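Local coordinates for protein glycerol dehydratase (Clostridium butyricum, PDB 1R9D) that probably dehydrates glycerol without coenzyme B12, as a member of the glycyl radical enzyme family related to pyruvate formate lyase, at residues V162-V167 and W445-F450; A505-D510 and G633-G638; K441-H446 and N629-N634. All coordinates share one frame; numbering follows the deposited sequence.

Contact 1: V162-V167 and W445-F450. With GOL (glycerol), chain C.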
loop_
_atom_site.group_PDB
_atom_site.type_symbol
_atom_site.label_atom_id
_atom_site.label_comp_id
_atom_site.label_asym_id
_atom_site.label_seq_id
_atom_site.Cartn_x
_atom_site.Cartn_y
_atom_site.Cartn_z
ATOM N N VAL A 162 -0.003 -15.040 -11.181
ATOM C CA VAL A 162 1.329 -15.008 -11.779
ATOM C C VAL A 162 1.929 -16.404 -11.958
ATOM O O VAL A 162 2.070 -16.891 -13.083
ATOM C CB VAL A 162 2.286 -14.146 -10.922
ATOM C CG1 VAL A 162 3.702 -14.163 -11.521
ATOM C CG2 VAL A 162 1.751 -12.724 -10.836
ATOM N N GLY A 163 2.270 -17.057 -10.852
ATOM C CA GLY A 163 2.861 -18.378 -10.948
ATOM C C GLY A 163 4.267 -18.291 -11.521
ATOM O O GLY A 163 5.070 -17.471 -11.065
ATOM N N HIS A 164 4.560 -19.133 -12.511
ATOM C CA HIS A 164 5.874 -19.178 -13.166
ATOM C C HIS A 164 6.996 -19.224 -12.150
ATOM O O HIS A 164 7.843 -18.323 -12.075
ATOM C CB HIS A 164 6.044 -17.977 -14.097
ATOM C CG HIS A 164 5.142 -18.026 -15.287
ATOM N ND1 HIS A 164 3.772 -17.910 -15.183
ATOM C CD2 HIS A 164 5.402 -18.284 -16.591
ATOM C CE1 HIS A 164 3.226 -18.099 -16.372
ATOM N NE2 HIS A 164 4.193 -18.328 -17.242
ATOM N N VAL A 165 7.018 -20.308 -11.390
ATOM C CA VAL A 165 7.998 -20.450 -10.333
ATOM C C VAL A 165 8.189 -21.904 -9.925
ATOM O O VAL A 165 7.282 -22.725 -10.065
ATOM C CB VAL A 165 7.519 -19.627 -9.102
ATOM C CG1 VAL A 165 6.150 -20.140 -8.658
ATOM C CG2 VAL A 165 8.514 -19.721 -7.953
ATOM N N SER A 166 9.391 -22.220 -9.460
ATOM C CA SER A 166 9.693 -23.546 -8.945
ATOM C C SER A 166 10.136 -23.255 -7.514
ATOM O O SER A 166 11.219 -22.705 -7.296
ATOM C CB SER A 166 10.828 -24.209 -9.721
ATOM O OG SER A 166 11.081 -25.507 -9.201
ATOM N N VAL A 167 9.285 -23.588 -6.546
ATOM C CA VAL A 167 9.601 -23.335 -5.146
ATOM C C VAL A 167 10.662 -24.287 -4.616
ATOM O O VAL A 167 11.093 -25.207 -5.311
ATOM C CB VAL A 167 8.342 -23.435 -4.254
ATOM C CG1 VAL A 167 7.277 -22.478 -4.762
ATOM C CG2 VAL A 167 7.820 -24.868 -4.231
ATOM N N TRP A 445 8.614 -13.815 -13.227
ATOM C CA TRP A 445 7.597 -13.273 -14.135
ATOM C C TRP A 445 7.955 -13.700 -15.572
ATOM O O TRP A 445 7.937 -12.894 -16.502
ATOM C CB TRP A 445 7.571 -11.737 -14.013
ATOM C CG TRP A 445 6.541 -11.233 -13.031
ATOM C CD1 TRP A 445 6.305 -11.703 -11.768
ATOM C CD2 TRP A 445 5.552 -10.230 -13.277
ATOM N NE1 TRP A 445 5.216 -11.063 -11.218
ATOM C CE2 TRP A 445 4.733 -10.156 -12.125
ATOM C CE3 TRP A 445 5.269 -9.391 -14.364
ATOM C CZ2 TRP A 445 3.650 -9.277 -12.031
ATOM C CZ3 TRP A 445 4.187 -8.512 -14.271
ATOM C CH2 TRP A 445 3.392 -8.466 -13.110
ATOM N N HIS A 446 8.260 -14.985 -15.731
ATOM C CA HIS A 446 8.701 -15.557 -17.008
ATOM C C HIS A 446 7.790 -15.517 -18.249
ATOM O O HIS A 446 8.216 -15.915 -19.340
ATOM C CB HIS A 446 9.197 -16.981 -16.761
ATOM C CG HIS A 446 10.360 -17.056 -15.815
ATOM N ND1 HIS A 446 11.626 -16.622 -16.155
ATOM C CD2 HIS A 446 10.448 -17.506 -14.541
ATOM C CE1 HIS A 446 12.442 -16.804 -15.131
ATOM N NE2 HIS A 446 11.752 -17.339 -14.139
ATOM N N ASP A 447 6.544 -15.082 -18.102
ATOM C CA ASP A 447 5.680 -14.943 -19.276
ATOM C C ASP A 447 4.756 -13.760 -19.040
ATOM O O ASP A 447 3.528 -13.888 -18.977
ATOM C CB ASP A 447 4.871 -16.208 -19.569
ATOM C CG ASP A 447 4.218 -16.160 -20.947
ATOM O OD1 ASP A 447 4.517 -15.208 -21.705
ATOM O OD2 ASP A 447 3.422 -17.064 -21.284
ATOM N N SER A 448 5.375 -12.594 -18.913
ATOM C CA SER A 448 4.663 -11.357 -18.642
ATOM C C SER A 448 3.950 -10.737 -19.839
ATOM O O SER A 448 3.137 -9.831 -19.668
ATOM C CB SER A 448 5.630 -10.337 -18.035
ATOM O OG SER A 448 6.609 -9.928 -18.978
ATOM N N ALA A 449 4.245 -11.216 -21.045
ATOM C CA ALA A 449 3.602 -10.670 -22.238
ATOM C C ALA A 449 4.045 -11.351 -23.527
ATOM O O ALA A 449 5.062 -12.040 -23.558
ATOM C CB ALA A 449 3.892 -9.180 -22.341
ATOM N N PHE A 450 3.247 -11.170 -24.578
ATOM C CA PHE A 450 3.575 -11.686 -25.910
ATOM C C PHE A 450 3.584 -10.436 -26.782
ATOM O O PHE A 450 2.679 -9.600 -26.693
ATOM C CB PHE A 450 2.527 -12.681 -26.426
ATOM C CG PHE A 450 2.615 -14.042 -25.797
ATOM C CD1 PHE A 450 1.624 -14.481 -24.928
ATOM C CD2 PHE A 450 3.683 -14.888 -26.080
ATOM C CE1 PHE A 450 1.693 -15.749 -24.350
ATOM C CE2 PHE A 450 3.764 -16.154 -25.509
ATOM C CZ PHE A 450 2.764 -16.586 -24.641
HETATM C C1 GOL C . 3.052 -20.396 -21.885
HETATM O O1 GOL C . 3.458 -19.274 -22.647
HETATM C C2 GOL C . 3.528 -20.294 -20.432
HETATM O O2 GOL C . 3.024 -19.094 -19.829
HETATM C C3 GOL C . 5.056 -20.290 -20.395
HETATM O O3 GOL C . 5.531 -20.271 -19.058
HETATM O O HOH W 1 7.139 -15.335 -11.224
#
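H164 and D447 meet round a bound glycerol, in the buried substrate pocket of this enzyme of the pyruvate formate lyase type. H164 NE2 hydrogen-bonds glycerol O2 at 2.9 Å, with an angle of 154° at the proton, and O2 lies at the edge of the imidazole ring, near its plane. The same hydroxyl donates to D447 OD2 at 2.5 Å, and glycerol O1 donates to that oxygen too, at 2.6 Å. Aspartate suits the place because OD2 can accept from two neighbouring hydroxyls while OD1 is held by Q549. D447 CG stands anti to the backbone N (chi1 -168°), which carries OD2 to the ligand. E435, S282 and H281 grip the glycerol further.

Histidine suits its place because both ring nitrogens can work at once. Through its other ring nitrogen, H164 ND1 bonds V162 O at 2.9 Å, close to the ring plane, and this second grip fixes the ring's rotation. Behind this first shell, a water accepts from W445 N at 2.9 Å and lies 3.0 Å from G163 O, linking the two backbones; the positive phi of G163 is easily adopted by glycine. The branched V162 lies across W445 at about a right angle, with V162 CG1 3.5 Å from W445 NE1.

Contact 2: A505-D510 and G633-G638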
loop_
_atom_site.group_PDB
_atom_site.type_symbol
_atom_site.label_atom_id
_atom_site.label_comp_id
_atom_site.label_asym_id
_atom_site.label_seq_id
_atom_site.Cartn_x
_atom_site.Cartn_y
_atom_site.Cartn_z
ATOM N N ALA A 505 3.172 -1.309 -18.910
ATOM C CA ALA A 505 1.920 -1.995 -18.575
ATOM C C ALA A 505 2.210 -3.147 -17.610
ATOM O O ALA A 505 1.491 -3.343 -16.623
ATOM C CB ALA A 505 1.251 -2.526 -19.846
ATOM N N ASP A 506 3.261 -3.909 -17.900
ATOM C CA ASP A 506 3.662 -5.019 -17.042
ATOM C C ASP A 506 3.957 -4.513 -15.632
ATOM O O ASP A 506 3.537 -5.120 -14.643
ATOM C CB ASP A 506 4.917 -5.697 -17.595
ATOM C CG ASP A 506 4.598 -6.883 -18.485
ATOM O OD1 ASP A 506 5.485 -7.285 -19.265
ATOM O OD2 ASP A 506 3.475 -7.427 -18.389
ATOM N N ASN A 507 4.680 -3.402 -15.537
ATOM C CA ASN A 507 5.016 -2.860 -14.228
ATOM C C ASN A 507 3.788 -2.429 -13.426
ATOM O O ASN A 507 3.786 -2.525 -12.199
ATOM C CB ASN A 507 6.011 -1.700 -14.358
ATOM C CG ASN A 507 7.424 -2.180 -14.674
ATOM O OD1 ASN A 507 7.776 -3.331 -14.401
ATOM N ND2 ASN A 507 8.243 -1.294 -15.237
ATOM N N CYS A 508 2.745 -1.965 -14.112
ATOM C CA CYS A 508 1.520 -1.555 -13.430
ATOM C C CYS A 508 0.801 -2.779 -12.861
ATOM O O CYS A 508 0.223 -2.721 -11.774
ATOM C CB CYS A 508 0.595 -0.799 -14.391
ATOM S SG CYS A 508 1.198 0.847 -14.865
ATOM N N ILE A 509 0.846 -3.883 -13.601
ATOM C CA ILE A 509 0.228 -5.132 -13.174
ATOM C C ILE A 509 1.031 -5.694 -12.000
ATOM O O ILE A 509 0.471 -6.293 -11.078
ATOM C CB ILE A 509 0.210 -6.148 -14.337
ATOM C CG1 ILE A 509 -0.690 -5.617 -15.454
ATOM C CG2 ILE A 509 -0.287 -7.515 -13.862
ATOM C CD1 ILE A 509 -0.563 -6.408 -16.750
ATOM N N ASP A 510 2.346 -5.482 -12.043
ATOM C CA ASP A 510 3.274 -5.935 -11.004
ATOM C C ASP A 510 2.901 -5.231 -9.691
ATOM O O ASP A 510 2.751 -5.867 -8.640
ATOM C CB ASP A 510 4.708 -5.559 -11.423
ATOM C CG ASP A 510 5.773 -6.491 -10.853
ATOM O OD1 ASP A 510 5.671 -6.897 -9.676
ATOM O OD2 ASP A 510 6.743 -6.801 -11.591
ATOM N N GLY A 633 14.251 -5.744 -10.255
ATOM C CA GLY A 633 14.863 -6.650 -11.210
ATOM C C GLY A 633 14.854 -6.126 -12.634
ATOM O O GLY A 633 14.151 -5.167 -12.950
ATOM N N ASN A 634 15.637 -6.764 -13.497
ATOM C CA ASN A 634 15.717 -6.367 -14.898
ATOM C C ASN A 634 14.802 -7.199 -15.778
ATOM O O ASN A 634 14.551 -8.371 -15.496
ATOM C CB ASN A 634 17.145 -6.533 -15.416
ATOM C CG ASN A 634 18.004 -5.319 -15.157
ATOM O OD1 ASN A 634 17.899 -4.307 -15.854
ATOM N ND2 ASN A 634 18.858 -5.406 -14.144
ATOM N N PHE A 635 14.296 -6.582 -16.838
ATOM C CA PHE A 635 13.469 -7.293 -17.802
ATOM C C PHE A 635 14.462 -8.084 -18.654
ATOM O O PHE A 635 15.606 -7.656 -18.846
ATOM C CB PHE A 635 12.714 -6.318 -18.714
ATOM C CG PHE A 635 11.394 -5.861 -18.171
ATOM C CD1 PHE A 635 11.323 -5.046 -17.044
ATOM C CD2 PHE A 635 10.213 -6.229 -18.804
ATOM C CE1 PHE A 635 10.092 -4.603 -16.557
ATOM C CE2 PHE A 635 8.973 -5.794 -18.327
ATOM C CZ PHE A 635 8.910 -4.980 -17.203
ATOM N N GLN A 636 14.040 -9.245 -19.140
ATOM C CA GLN A 636 14.884 -10.057 -20.009
ATOM C C GLN A 636 13.948 -10.637 -21.058
ATOM O O GLN A 636 12.878 -11.149 -20.731
ATOM C CB GLN A 636 15.598 -11.167 -19.228
ATOM C CG GLN A 636 14.700 -12.032 -18.381
ATOM C CD GLN A 636 15.449 -13.168 -17.707
ATOM O OE1 GLN A 636 16.647 -13.371 -17.941
ATOM N NE2 GLN A 636 14.744 -13.924 -16.873
ATOM N N PRO A 637 14.337 -10.554 -22.336
ATOM C CA PRO A 637 13.506 -11.070 -23.425
ATOM C C PRO A 637 13.536 -12.572 -23.669
ATOM O O PRO A 637 14.513 -13.250 -23.376
ATOM C CB PRO A 637 14.021 -10.293 -24.630
ATOM C CG PRO A 637 15.504 -10.220 -24.339
ATOM C CD PRO A 637 15.529 -9.855 -22.863
ATOM N N GLY A 638 12.433 -13.076 -24.208
ATOM C CA GLY A 638 12.332 -14.478 -24.558
ATOM C C GLY A 638 11.781 -14.508 -25.977
ATOM O O GLY A 638 11.305 -13.481 -26.464
#
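Strand 634-635 of the mixed sheet built round strand 543-551 is joined to the long helix 484-516 by F635, whose ring meets D506 and N507. In this helix-on-sheet contact the backbones stay well apart: the CA atoms of D506 and F635, the nearest pair, are 10.1 Å apart, a span that phenylalanine can bridge. F635 CG lies anti to the carbonyl carbon (chi1 -87°), which sends the ring toward the helix, edge first. N507 OD1 lies in the ring plane, 3.4 Å from both F635 CE1 and F635 CZ, where the slightly positive C-H rim can favour an oxygen. The amide plane of N507 stands at 75° to the ring.

D506, the residue before it on the helix, borders the other part of the same rim. Its OD1 comes within 3.9 Å of F635 CE2, although the stronger partner of that oxygen is the S448 hydroxyl. N507 has its main polar tie outside, from ND2 to T628 O, which probably helps to hold the amide with OD1 toward the phenylalanine. S546, P548 and V624 pack round the ring, and P196 of the second subunit touches N507. On the aspartate side, D506 CB sits 4.1 Å from both F635 CZ and F635 CE2.

Contact 3: K441-H446 and N629-N634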
loop_
_atom_site.group_PDB
_atom_site.type_symbol
_atom_site.label_atom_id
_atom_site.label_comp_id
_atom_site.label_asym_id
_atom_site.label_seq_id
_atom_site.Cartn_x
_atom_site.Cartn_y
_atom_site.Cartn_z
ATOM N N LYS A 441 14.683 -19.502 -5.342
ATOM C CA LYS A 441 15.332 -18.218 -5.091
ATOM C C LYS A 441 14.907 -17.124 -6.060
ATOM O O LYS A 441 15.429 -16.011 -5.996
ATOM C CB LYS A 441 16.851 -18.366 -5.199
ATOM C CG LYS A 441 17.490 -19.341 -4.229
ATOM C CD LYS A 441 19.008 -19.214 -4.301
ATOM C CE LYS A 441 19.696 -20.082 -3.256
ATOM N NZ LYS A 441 21.181 -19.929 -3.312
ATOM N N THR A 442 13.934 -17.420 -6.919
ATOM C CA THR A 442 13.525 -16.475 -7.959
ATOM C C THR A 442 12.044 -16.114 -8.109
ATOM O O THR A 442 11.163 -16.943 -7.895
ATOM C CB THR A 442 13.967 -17.027 -9.343
ATOM O OG1 THR A 442 15.308 -17.524 -9.257
ATOM C CG2 THR A 442 13.890 -15.953 -10.417
ATOM N N GLU A 443 11.797 -14.859 -8.479
ATOM C CA GLU A 443 10.461 -14.366 -8.817
ATOM C C GLU A 443 10.769 -13.841 -10.224
ATOM O O GLU A 443 11.187 -12.697 -10.397
ATOM C CB GLU A 443 9.999 -13.220 -7.909
ATOM C CG GLU A 443 8.682 -12.554 -8.373
ATOM C CD GLU A 443 7.461 -13.484 -8.314
ATOM O OE1 GLU A 443 7.616 -14.703 -8.536
ATOM O OE2 GLU A 443 6.336 -12.993 -8.062
ATOM N N GLY A 444 10.580 -14.694 -11.226
ATOM C CA GLY A 444 10.929 -14.320 -12.590
ATOM C C GLY A 444 9.904 -13.744 -13.549
ATOM O O GLY A 444 10.297 -13.235 -14.600
ATOM N N TRP A 445 8.614 -13.815 -13.227
ATOM C CA TRP A 445 7.597 -13.273 -14.135
ATOM C C TRP A 445 7.955 -13.700 -15.572
ATOM O O TRP A 445 7.937 -12.894 -16.502
ATOM C CB TRP A 445 7.571 -11.737 -14.013
ATOM C CG TRP A 445 6.541 -11.233 -13.031
ATOM C CD1 TRP A 445 6.305 -11.703 -11.768
ATOM C CD2 TRP A 445 5.552 -10.230 -13.277
ATOM N NE1 TRP A 445 5.216 -11.063 -11.218
ATOM C CE2 TRP A 445 4.733 -10.156 -12.125
ATOM C CE3 TRP A 445 5.269 -9.391 -14.364
ATOM C CZ2 TRP A 445 3.650 -9.277 -12.031
ATOM C CZ3 TRP A 445 4.187 -8.512 -14.271
ATOM C CH2 TRP A 445 3.392 -8.466 -13.110
ATOM N N HIS A 446 8.260 -14.985 -15.731
ATOM C CA HIS A 446 8.701 -15.557 -17.008
ATOM C C HIS A 446 7.790 -15.517 -18.249
ATOM O O HIS A 446 8.216 -15.915 -19.340
ATOM C CB HIS A 446 9.197 -16.981 -16.761
ATOM C CG HIS A 446 10.360 -17.056 -15.815
ATOM N ND1 HIS A 446 11.626 -16.622 -16.155
ATOM C CD2 HIS A 446 10.448 -17.506 -14.541
ATOM C CE1 HIS A 446 12.442 -16.804 -15.131
ATOM N NE2 HIS A 446 11.752 -17.339 -14.139
ATOM N N ASN A 629 11.804 -3.606 -13.149
ATOM C CA ASN A 629 10.487 -3.747 -12.537
ATOM C C ASN A 629 10.451 -3.225 -11.100
ATOM O O ASN A 629 11.489 -2.893 -10.526
ATOM C CB ASN A 629 10.032 -5.216 -12.587
ATOM C CG ASN A 629 10.967 -6.153 -11.849
ATOM O OD1 ASN A 629 11.374 -5.885 -10.715
ATOM N ND2 ASN A 629 11.296 -7.276 -12.481
ATOM N N PRO A 630 9.246 -3.136 -10.504
ATOM C CA PRO A 630 9.083 -2.647 -9.128
ATOM C C PRO A 630 9.807 -3.475 -8.069
ATOM O O PRO A 630 9.954 -3.038 -6.926
ATOM C CB PRO A 630 7.568 -2.665 -8.928
ATOM C CG PRO A 630 7.035 -2.453 -10.311
ATOM C CD PRO A 630 7.932 -3.329 -11.147
ATOM N N ARG A 631 10.244 -4.672 -8.440
ATOM C CA ARG A 631 10.947 -5.542 -7.505
ATOM C C ARG A 631 12.458 -5.366 -7.613
ATOM O O ARG A 631 13.225 -6.144 -7.049
ATOM C CB ARG A 631 10.564 -7.004 -7.759
ATOM C CG ARG A 631 9.129 -7.339 -7.345
ATOM C CD ARG A 631 8.672 -8.681 -7.907
ATOM N NE ARG A 631 8.306 -8.593 -9.320
ATOM C CZ ARG A 631 9.011 -9.112 -10.317
ATOM N NH1 ARG A 631 10.140 -9.769 -10.072
ATOM N NH2 ARG A 631 8.577 -8.986 -11.566
ATOM N N GLY A 632 12.874 -4.335 -8.342
ATOM C CA GLY A 632 14.290 -4.054 -8.511
ATOM C C GLY A 632 15.012 -4.967 -9.486
ATOM O O GLY A 632 16.246 -4.973 -9.544
ATOM N N GLY A 633 14.251 -5.744 -10.255
ATOM C CA GLY A 633 14.863 -6.650 -11.210
ATOM C C GLY A 633 14.854 -6.126 -12.634
ATOM O O GLY A 633 14.151 -5.167 -12.950
ATOM N N ASN A 634 15.637 -6.764 -13.497
ATOM C CA ASN A 634 15.717 -6.367 -14.898
ATOM C C ASN A 634 14.802 -7.199 -15.778
ATOM O O ASN A 634 14.551 -8.371 -15.496
ATOM C CB ASN A 634 17.145 -6.533 -15.416
ATOM C CG ASN A 634 18.004 -5.319 -15.157
ATOM O OD1 ASN A 634 17.899 -4.307 -15.854
ATOM N ND2 ASN A 634 18.858 -5.406 -14.144
#
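R631 reaches across to W445 and E443, and these three side chains make the contact. The guanidinium lies over one face of the indole in a stacked cation-pi pair: R631 CZ is 4.3 Å from the centroid of the five-membered ring, 20° off its normal. The planes are inclined by 29°, a tilt that goes with NH2 coming nearest, 3.4 Å from W445 CG and displaced toward the rim. Arginine suits this site because its flat, delocalised charge can rest on an aromatic face while its N-H groups still bond around its edge. NH2 makes a salt bridge with D510 and bonds F545 O, and NH1 bonds N544 OD1, so the buried charge is well provided for and its orientation is fixed.

E443 touches with its hydrocarbon, not its carboxylate. Its CG lies over the same guanidinium face as W445 CD1, 3.6 Å from R631 NH1, and the bend at chi2 (65°) carries the carboxylate away; E443 OE2 is still 5.0 Å from R631 NE, where a weaker electrostatic attraction is likely. N629 CG lies 3.7 Å above the opposite face, so the guanidinium lies between E443 and W445 on one face and N629 of its own loop on the other.

The loop carrying R631 is shaped by N629, whose OD1 accepts from R631 N at 2.8 Å and from G633 N at 2.9 Å, the two donors coming from opposite faces of the amide. P630, with its restricted phi, fits the second position of the turn, and G632, the fourth, readily takes its positive phi. A type I beta turn combined with an Asx turn thus presents a cation-pi arginine to E443 of strand 442-443 and to W445 just beyond it.

From the N terminus, the loop after helix 155-159 waits until 445-450 for its partner, and contact 1 closes there over a long span of mostly helical chain. Contact 3 has already opened at 441-446, sharing W445 and H446, so the two spans overlap only in residues 441-450. Contact 2 opens later, at 505-510, within the span of contact 3, and both finish on one stretch that shares G633 and N634. Helix 484-516 is tied to the loops that flank the strands, and W445 adds to this by packing CH2 of its ring on D510 CA. Together the contacts join the glycerol pocket, the mixed sheet round strand 543-551 and this helix.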